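Local coordinates for protein ciona betagamma-crystallin (Ciona intestinalis, PDB 2BV2) that binds two calcium ions and serves, in all likelihood, as a structural component of the neuroectodermal visual system, at residues A[44-49]-A[55-60]; A[4-9]-A[13-18]; A[24-29]-A[48-53]. All coordinates share one frame; numbering follows the deposited sequence.

Interaction 1 of 3, residues A[44-49]-A[55-60]; sequences WFVFDD and PSYKLT. With CA (calcium ion), chain D.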
# COMPACT_ATOMS: atom_id res chain seq x y z
N TRP A 44 9.27 -0.18 -1.68
CA TRP A 44 8.02 -0.01 -2.43
C TRP A 44 7.61 1.45 -2.45
O TRP A 44 7.82 2.15 -1.48
CB TRP A 44 6.91 -0.83 -1.77
CG TRP A 44 7.13 -2.31 -1.93
CD1 TRP A 44 7.92 -3.09 -1.17
CD2 TRP A 44 6.52 -3.16 -2.89
NE1 TRP A 44 7.88 -4.39 -1.62
CE2 TRP A 44 7.01 -4.46 -2.67
CE3 TRP A 44 5.60 -2.95 -3.93
CZ2 TRP A 44 6.62 -5.55 -3.44
CZ3 TRP A 44 5.21 -4.02 -4.69
CH2 TRP A 44 5.72 -5.31 -4.45
N PHE A 45 7.06 1.89 -3.58
CA PHE A 45 6.38 3.16 -3.64
C PHE A 45 4.89 2.89 -3.75
O PHE A 45 4.44 2.11 -4.58
CB PHE A 45 6.83 3.96 -4.87
CG PHE A 45 8.24 4.49 -4.75
CD1 PHE A 45 8.50 5.68 -4.10
CD2 PHE A 45 9.29 3.78 -5.31
CE1 PHE A 45 9.80 6.17 -4.00
CE2 PHE A 45 10.60 4.27 -5.21
CZ PHE A 45 10.84 5.46 -4.55
N VAL A 46 4.10 3.57 -2.92
CA VAL A 46 2.67 3.44 -3.00
C VAL A 46 2.10 4.80 -3.39
O VAL A 46 2.62 5.82 -2.98
CB VAL A 46 2.06 2.91 -1.67
CG1 VAL A 46 2.60 1.52 -1.37
CG2 VAL A 46 2.31 3.86 -0.53
N PHE A 47 1.05 4.78 -4.20
CA PHE A 47 0.53 5.98 -4.84
C PHE A 47 -0.96 6.13 -4.60
O PHE A 47 -1.69 5.15 -4.63
CB PHE A 47 0.73 5.88 -6.34
CG PHE A 47 2.16 5.73 -6.77
CD1 PHE A 47 2.88 6.83 -7.20
CD2 PHE A 47 2.77 4.48 -6.82
CE1 PHE A 47 4.19 6.70 -7.62
CE2 PHE A 47 4.07 4.34 -7.24
CZ PHE A 47 4.78 5.44 -7.64
N ASP A 48 -1.42 7.37 -4.42
CA ASP A 48 -2.84 7.67 -4.27
C ASP A 48 -3.67 7.73 -5.56
O ASP A 48 -4.90 7.71 -5.48
CB ASP A 48 -3.04 8.96 -3.47
CG ASP A 48 -2.65 8.81 -2.02
OD1 ASP A 48 -2.40 7.66 -1.58
OD2 ASP A 48 -2.60 9.83 -1.31
N ASP A 49 -3.03 7.80 -6.73
CA ASP A 49 -3.73 7.62 -8.00
C ASP A 49 -3.34 6.29 -8.61
O ASP A 49 -2.34 5.67 -8.22
CB ASP A 49 -3.44 8.74 -9.02
CG ASP A 49 -4.00 10.10 -8.60
OD1 ASP A 49 -4.77 10.18 -7.60
OD2 ASP A 49 -3.68 11.09 -9.32
N PRO A 55 -0.04 11.51 -5.41
CA PRO A 55 0.80 11.50 -4.22
C PRO A 55 1.48 10.14 -4.02
O PRO A 55 0.82 9.11 -4.09
CB PRO A 55 -0.20 11.79 -3.10
CG PRO A 55 -1.20 12.66 -3.74
CD PRO A 55 -1.34 12.17 -5.16
N SER A 56 2.79 10.14 -3.78
CA SER A 56 3.58 8.91 -3.68
C SER A 56 4.32 8.86 -2.35
O SER A 56 4.61 9.90 -1.75
CB SER A 56 4.58 8.77 -4.84
OG SER A 56 5.63 9.71 -4.72
N TYR A 57 4.59 7.64 -1.89
CA TYR A 57 5.16 7.40 -0.57
C TYR A 57 6.12 6.23 -0.65
O TYR A 57 5.76 5.17 -1.18
CB TYR A 57 4.07 7.11 0.46
CG TYR A 57 2.93 8.09 0.43
CD1 TYR A 57 3.02 9.31 1.06
CD2 TYR A 57 1.75 7.78 -0.22
CE1 TYR A 57 1.98 10.20 1.02
CE2 TYR A 57 0.70 8.66 -0.25
CZ TYR A 57 0.83 9.87 0.37
OH TYR A 57 -0.19 10.77 0.35
N LYS A 58 7.33 6.43 -0.13
CA LYS A 58 8.37 5.40 -0.13
C LYS A 58 8.35 4.61 1.17
O LYS A 58 8.33 5.18 2.27
CB LYS A 58 9.73 6.05 -0.29
CG LYS A 58 10.85 5.09 -0.63
CD LYS A 58 12.17 5.85 -0.69
CE LYS A 58 13.32 4.94 -0.97
NZ LYS A 58 14.60 5.67 -0.77
N LEU A 59 8.40 3.30 1.03
CA LEU A 59 8.24 2.37 2.15
C LEU A 59 9.34 1.37 2.03
O LEU A 59 9.55 0.81 0.95
CB LEU A 59 6.92 1.61 2.03
CG LEU A 59 5.64 2.19 2.60
CD1 LEU A 59 5.50 3.65 2.35
CD2 LEU A 59 4.48 1.39 2.03
N THR A 60 10.06 1.17 3.13
CA THR A 60 11.10 0.15 3.23
C THR A 60 10.61 -0.90 4.23
O THR A 60 9.60 -0.67 4.92
CB THR A 60 12.43 0.76 3.68
OG1 THR A 60 12.26 1.41 4.94
CG2 THR A 60 12.90 1.78 2.66
CA CA D . -6.77 6.70 -4.59
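Asp48 and Tyr57 face each other at one end of the antiparallel hairpin formed by strands 44-47 and 56-59, in the second Greek key of this betagamma-crystallin. Tyr57 OH gives a hydrogen bond to Asp48 OD2 at 3.1 Å, arriving from above the carboxylate plane. The carboxylate carbon sits in plane at the edge of the Tyr57 ring, and the two planes are turned 53° apart. Pro55 CB packs 3.6 Å from the same Asp48 OD2.

Further along this face, Val46 CG2 rests against Tyr57 CB at 3.8 Å. The other methyl, CG1, points beside its backbone N (chi1 -62°) and meets Leu59 CD2 at 3.9 Å. This face turns inward: Val46 and Trp44 touch Ile3 of strand 2-6, Leu59 touches Ile37, and Trp70 packs edge-to-face with Tyr57.

The other face carries Phe45 and Phe47. Phe45 CE1 lies 3.7 Å from Lys58 CG; the extended lysine chain crosses the ring at a slant and carries NZ beyond it. Phe47 CE1 lies 3.5 Å from Ser56 CB.

The backbone sets this register. Trp44 with Leu59 and Val46 with Tyr57 are hydrogen-bonded pairs, each with two N-H to O bonds. Phe45 with Lys58 and Phe47 with Ser56 are non-hydrogen-bonded pairs. The N-to-C directions of segments 44-47 and 56-59 are 153° apart, close to antiparallel. Asp48 N closes the ladder on Pro55 O at 2.9 Å. The chain then turns a corner, and Asp48 O binds a calcium ion at 2.3 Å.

Interaction 2 of 3, residues A[4-9]-A[13-18]; sequences ILFEDV and GKKLEL. With CA (calcium ion), chain C.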
# COMPACT_ATOMS: atom_id res chain seq x y z
N ILE A 4 2.38 -6.31 2.05
CA ILE A 4 1.04 -6.72 2.47
C ILE A 4 0.23 -5.48 2.84
O ILE A 4 0.60 -4.72 3.75
CB ILE A 4 1.10 -7.67 3.66
CG1 ILE A 4 1.94 -8.90 3.33
CG2 ILE A 4 -0.30 -8.10 4.07
CD1 ILE A 4 2.41 -9.65 4.57
N LEU A 5 -0.90 -5.31 2.14
CA LEU A 5 -1.79 -4.17 2.33
C LEU A 5 -2.96 -4.62 3.18
O LEU A 5 -3.47 -5.72 2.96
CB LEU A 5 -2.33 -3.72 0.98
CG LEU A 5 -1.33 -3.41 -0.14
CD1 LEU A 5 -2.06 -3.02 -1.40
CD2 LEU A 5 -0.30 -2.34 0.23
N PHE A 6 -3.38 -3.78 4.12
CA PHE A 6 -4.45 -4.11 5.05
C PHE A 6 -5.57 -3.11 4.98
O PHE A 6 -5.32 -1.91 4.94
CB PHE A 6 -3.93 -4.13 6.50
CG PHE A 6 -3.00 -5.27 6.79
CD1 PHE A 6 -3.48 -6.45 7.34
CD2 PHE A 6 -1.65 -5.14 6.55
CE1 PHE A 6 -2.59 -7.51 7.61
CE2 PHE A 6 -0.77 -6.20 6.79
CZ PHE A 6 -1.23 -7.37 7.33
N GLU A 7 -6.81 -3.61 5.08
CA GLU A 7 -8.01 -2.78 5.05
C GLU A 7 -8.13 -1.85 6.24
O GLU A 7 -8.55 -0.68 6.09
CB GLU A 7 -9.22 -3.72 4.97
CG GLU A 7 -10.59 -3.05 5.05
CD GLU A 7 -11.61 -3.94 5.75
OE1 GLU A 7 -11.24 -5.04 6.17
OE2 GLU A 7 -12.79 -3.54 5.89
N ASP A 8 -7.77 -2.35 7.43
CA ASP A 8 -7.87 -1.59 8.67
C ASP A 8 -6.49 -1.23 9.24
O ASP A 8 -5.50 -1.88 8.97
CB ASP A 8 -8.62 -2.39 9.74
CG ASP A 8 -10.04 -2.78 9.30
OD1 ASP A 8 -10.59 -2.15 8.35
OD2 ASP A 8 -10.59 -3.73 9.92
N VAL A 9 -6.48 -0.22 10.10
CA VAL A 9 -5.30 0.13 10.87
C VAL A 9 -4.83 -1.05 11.75
O VAL A 9 -5.58 -2.01 12.03
CB VAL A 9 -5.52 1.40 11.75
CG1 VAL A 9 -5.88 2.57 10.90
CG2 VAL A 9 -6.55 1.15 12.83
N GLY A 13 -8.40 -6.48 9.49
CA GLY A 13 -9.26 -6.53 8.33
C GLY A 13 -8.68 -7.34 7.19
O GLY A 13 -7.75 -8.13 7.38
N LYS A 14 -9.24 -7.12 6.01
CA LYS A 14 -8.82 -7.84 4.80
C LYS A 14 -7.37 -7.49 4.41
O LYS A 14 -6.92 -6.35 4.57
CB LYS A 14 -9.77 -7.50 3.65
CG LYS A 14 -9.74 -8.45 2.48
CD LYS A 14 -10.86 -8.10 1.46
CE LYS A 14 -10.99 -9.13 0.34
NZ LYS A 14 -12.01 -8.74 -0.69
N LYS A 15 -6.64 -8.48 3.92
CA LYS A 15 -5.27 -8.22 3.51
C LYS A 15 -5.02 -8.69 2.10
O LYS A 15 -5.69 -9.60 1.61
CB LYS A 15 -4.27 -8.81 4.50
CG LYS A 15 -4.32 -10.29 4.68
CD LYS A 15 -3.35 -10.71 5.77
CE LYS A 15 -3.03 -12.19 5.73
NZ LYS A 15 -2.20 -12.61 6.91
N LEU A 16 -4.06 -8.03 1.46
CA LEU A 16 -3.62 -8.35 0.09
C LEU A 16 -2.11 -8.37 0.09
O LEU A 16 -1.48 -7.36 0.35
CB LEU A 16 -4.12 -7.30 -0.90
CG LEU A 16 -3.71 -7.51 -2.36
CD1 LEU A 16 -4.37 -8.76 -2.89
CD2 LEU A 16 -4.07 -6.34 -3.22
N GLU A 17 -1.54 -9.55 -0.19
CA GLU A 17 -0.09 -9.68 -0.33
C GLU A 17 0.29 -9.55 -1.80
O GLU A 17 -0.31 -10.22 -2.65
CB GLU A 17 0.40 -11.02 0.20
CG GLU A 17 1.92 -11.16 0.19
CD GLU A 17 2.40 -12.51 0.64
OE1 GLU A 17 1.95 -12.97 1.72
OE2 GLU A 17 3.22 -13.12 -0.10
N LEU A 18 1.28 -8.70 -2.08
CA LEU A 18 1.76 -8.48 -3.43
C LEU A 18 3.28 -8.68 -3.55
O LEU A 18 4.05 -8.34 -2.64
CB LEU A 18 1.39 -7.08 -3.91
CG LEU A 18 -0.10 -6.80 -4.02
CD1 LEU A 18 -0.34 -5.30 -4.07
CD2 LEU A 18 -0.71 -7.48 -5.24
CA CA C . -9.60 1.27 5.49
O HOH W 1 -10.68 3.03 6.59
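Ile4 meets Glu17 on one face of the antiparallel hairpin of strands 2-6 and 15-18, and Leu5 meets Leu18 on the other, in the first Greek key. Ile4 shares its face with Phe6, Lys15 and Glu17. Its CG1 crosses the glutamate side chain, 3.9 Å from Glu17 CG. Its CG2 lies alongside Lys15, whose CB and CD both reach Phe6 CE1. Strand 36-41 is the next neighbour, with Glu40 and Ile38 touching this face.

Leu5 is directed to the other, inner face. With CG beside the backbone N (chi1 -53°), it brings CD1 to 3.9 Å from Leu18 CD1. Leu25 and Ile37 also touch Leu5. Its backbone forms the hydrogen-bonded pair of the ladder: Leu5 N gives to Leu16 O at 2.8 Å, and Leu16 N gives back to Leu5 O.

Gly13 is the third main contributor. A side chain here would run into Glu7 OE1 and Asp8 OD2; without one, both carboxylates close on its CA. Glu7 OE1 is 3.3 Å and Asp8 OD2 3.5 Å from Gly13 CA. Glu7 ties the two strands together at the loop end of the hairpin: its N gives to Lys14 O, and its side chain, bent at chi2, accepts in return. Its carbonyl O binds a calcium ion, which Ile33, Ser35, Asp75 and a water also bind. The return bond runs from Lys14 N to the anti lone pair of Glu7 OE1, at 2.9 Å.

Interaction 3 of 3, residues A[24-29]-A[48-53]; sequences DLNVHG and DDEGFS. With CA (calcium ion), chain D; ACT (acetate ion), chain E.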
# COMPACT_ATOMS: atom_id res chain seq x y z
N ASP A 24 -3.43 -0.70 -10.79
CA ASP A 24 -4.81 -0.38 -10.42
C ASP A 24 -5.31 -1.36 -9.37
O ASP A 24 -5.72 -2.48 -9.69
CB ASP A 24 -5.69 -0.43 -11.67
CG ASP A 24 -7.16 -0.20 -11.38
OD1 ASP A 24 -7.51 0.24 -10.27
OD2 ASP A 24 -7.97 -0.48 -12.29
N LEU A 25 -5.28 -0.93 -8.11
CA LEU A 25 -5.70 -1.82 -7.01
C LEU A 25 -7.13 -2.33 -7.11
O LEU A 25 -7.46 -3.29 -6.44
CB LEU A 25 -5.45 -1.18 -5.64
CG LEU A 25 -3.99 -1.14 -5.18
CD1 LEU A 25 -3.92 -0.33 -3.94
CD2 LEU A 25 -3.39 -2.52 -4.92
N ASN A 26 -7.97 -1.68 -7.92
CA ASN A 26 -9.33 -2.19 -8.18
C ASN A 26 -9.37 -3.62 -8.71
O ASN A 26 -10.35 -4.33 -8.47
CB ASN A 26 -10.06 -1.31 -9.18
CG ASN A 26 -10.55 -0.01 -8.58
OD1 ASN A 26 -11.39 0.02 -7.68
ND2 ASN A 26 -10.05 1.10 -9.12
N VAL A 27 -8.34 -4.02 -9.44
CA VAL A 27 -8.31 -5.38 -10.00
C VAL A 27 -8.39 -6.43 -8.90
O VAL A 27 -8.89 -7.54 -9.12
CB VAL A 27 -7.07 -5.62 -10.90
CG1 VAL A 27 -7.00 -4.60 -12.03
CG2 VAL A 27 -5.80 -5.62 -10.08
N HIS A 28 -7.90 -6.07 -7.71
CA HIS A 28 -7.97 -6.92 -6.51
C HIS A 28 -8.93 -6.42 -5.43
O HIS A 28 -8.89 -6.90 -4.31
CB HIS A 28 -6.57 -7.08 -5.94
CG HIS A 28 -5.63 -7.78 -6.86
ND1 HIS A 28 -4.47 -7.20 -7.34
CD2 HIS A 28 -5.69 -9.01 -7.42
CE1 HIS A 28 -3.85 -8.05 -8.14
NE2 HIS A 28 -4.58 -9.16 -8.21
N GLY A 29 -9.79 -5.46 -5.77
CA GLY A 29 -10.79 -4.95 -4.82
C GLY A 29 -10.18 -4.18 -3.65
O GLY A 29 -10.78 -4.13 -2.57
N ASP A 48 -1.42 7.37 -4.42
CA ASP A 48 -2.84 7.67 -4.27
C ASP A 48 -3.67 7.73 -5.56
O ASP A 48 -4.90 7.71 -5.48
CB ASP A 48 -3.04 8.96 -3.47
CG ASP A 48 -2.65 8.81 -2.02
OD1 ASP A 48 -2.40 7.66 -1.58
OD2 ASP A 48 -2.60 9.83 -1.31
N ASP A 49 -3.03 7.80 -6.73
CA ASP A 49 -3.73 7.62 -8.00
C ASP A 49 -3.34 6.29 -8.61
O ASP A 49 -2.34 5.67 -8.22
CB ASP A 49 -3.44 8.74 -9.02
CG ASP A 49 -4.00 10.10 -8.60
OD1 ASP A 49 -4.77 10.18 -7.60
OD2 ASP A 49 -3.68 11.09 -9.32
N GLU A 50 -4.15 5.85 -9.58
CA GLU A 50 -3.84 4.66 -10.37
C GLU A 50 -2.67 4.99 -11.29
O GLU A 50 -2.35 6.16 -11.54
CB GLU A 50 -5.05 4.23 -11.19
CG GLU A 50 -6.28 3.86 -10.36
CD GLU A 50 -7.46 3.46 -11.22
OE1 GLU A 50 -8.61 3.48 -10.72
OE2 GLU A 50 -7.23 3.13 -12.40
N GLY A 51 -2.00 3.95 -11.77
CA GLY A 51 -0.94 4.12 -12.74
C GLY A 51 0.35 4.72 -12.20
O GLY A 51 1.06 5.39 -12.95
N PHE A 52 0.67 4.46 -10.94
CA PHE A 52 1.91 4.93 -10.36
C PHE A 52 2.01 6.44 -10.49
O PHE A 52 3.01 6.98 -10.99
CB PHE A 52 3.11 4.27 -11.05
CG PHE A 52 2.93 2.80 -11.28
CD1 PHE A 52 3.06 2.25 -12.54
CD2 PHE A 52 2.55 1.98 -10.24
CE1 PHE A 52 2.87 0.91 -12.74
CE2 PHE A 52 2.38 0.62 -10.43
CZ PHE A 52 2.53 0.09 -11.68
N SER A 53 0.95 7.11 -10.03
CA SER A 53 0.86 8.55 -10.19
C SER A 53 0.06 9.08 -9.03
O SER A 53 -0.44 8.30 -8.24
CB SER A 53 0.21 8.89 -11.53
OG SER A 53 -1.18 8.58 -11.52
CA CA D . -6.77 6.70 -4.59
C ACT E . -2.45 -4.11 -12.66
O ACT E . -1.29 -3.71 -12.94
OXT ACT E . -3.28 -3.25 -12.27
CH3 ACT E . -2.84 -5.55 -12.75
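The carboxylates of Asp24 and Glu50 stack, with planes 11° apart, and the two side chains run alongside each other in the same direction. Asp24 OD1 comes within 3.4 Å of Glu50 CD. The amide of Asn26 is turned 73° from the Glu50 carboxylate, and Asn26 ND2 lies 3.2 Å from Glu50 OE1.

Two acceptors meet in the stack: Asp24 OD1 and Glu50 OE1 are 3.5 Å apart and share no hydrogen bond. The like charges would probably disfavour full ionisation of both acids. The two N-H donors of Asn26 probably ease part of this by placing positive hydrogen ends at Asp24 OD1. Asn26 ND2 gives a hydrogen bond to the syn lone pair of Asp24 OD1, at 2.9 Å. Its backbone N reaches the same oxygen at 3.1 Å from above the carboxylate plane. The Asp24 side chain extends with CG opposite the backbone N (chi1 177°), and this leaves OD1 over the start of the 3-10 segment 25-27. Replacing Asp24 with an alanine would probably leave Asn26 N and ND2 without their shared acceptor and set the Asn26 amide free to turn.

Asp24 N holds an acetate ion, probably from the crystallisation liquor, through its OXT atom at 3.0 Å. Ser23 N binds the same ion, and Ser23 also bonds to the backbone of Gly51, a second tie between the loops. On the other side, Ser53 OG gives a hydrogen bond to Glu50 O at 2.7 Å, and Asp49 N bonds to Ser53 O. This turn follows Asp48, whose carbonyl binds calcium together with Asp32, Glu76 and Ser78. The contact therefore joins an Asx turn leading into a 3-10 segment to a loop of a betagamma-crystallin calcium site.

Interactions 1 and 2 are the hairpins of the two Greek keys. They lie on opposite sides of the chain's centre, with their own centres about 15 Å apart. Each supplies a backbone carbonyl to a different calcium ion. They touch where Trp44 CZ2 packs 3.9 Å from Leu18 O. Interaction 3 shares Asp48 and Asp49 with interaction 1, and their centres are about 11 Å apart. Both meet the calcium on Asp48 O. Phe47 CB lies 3.3 Å from Ser53 O, so the loop folds back on its own hairpin. Interaction 3 reaches interaction 2, about 14 Å away between centres, through Leu25 CD2, 3.8 Å from Leu5 CD1. Segment 24-29 thus links the first hairpin to the second's loop.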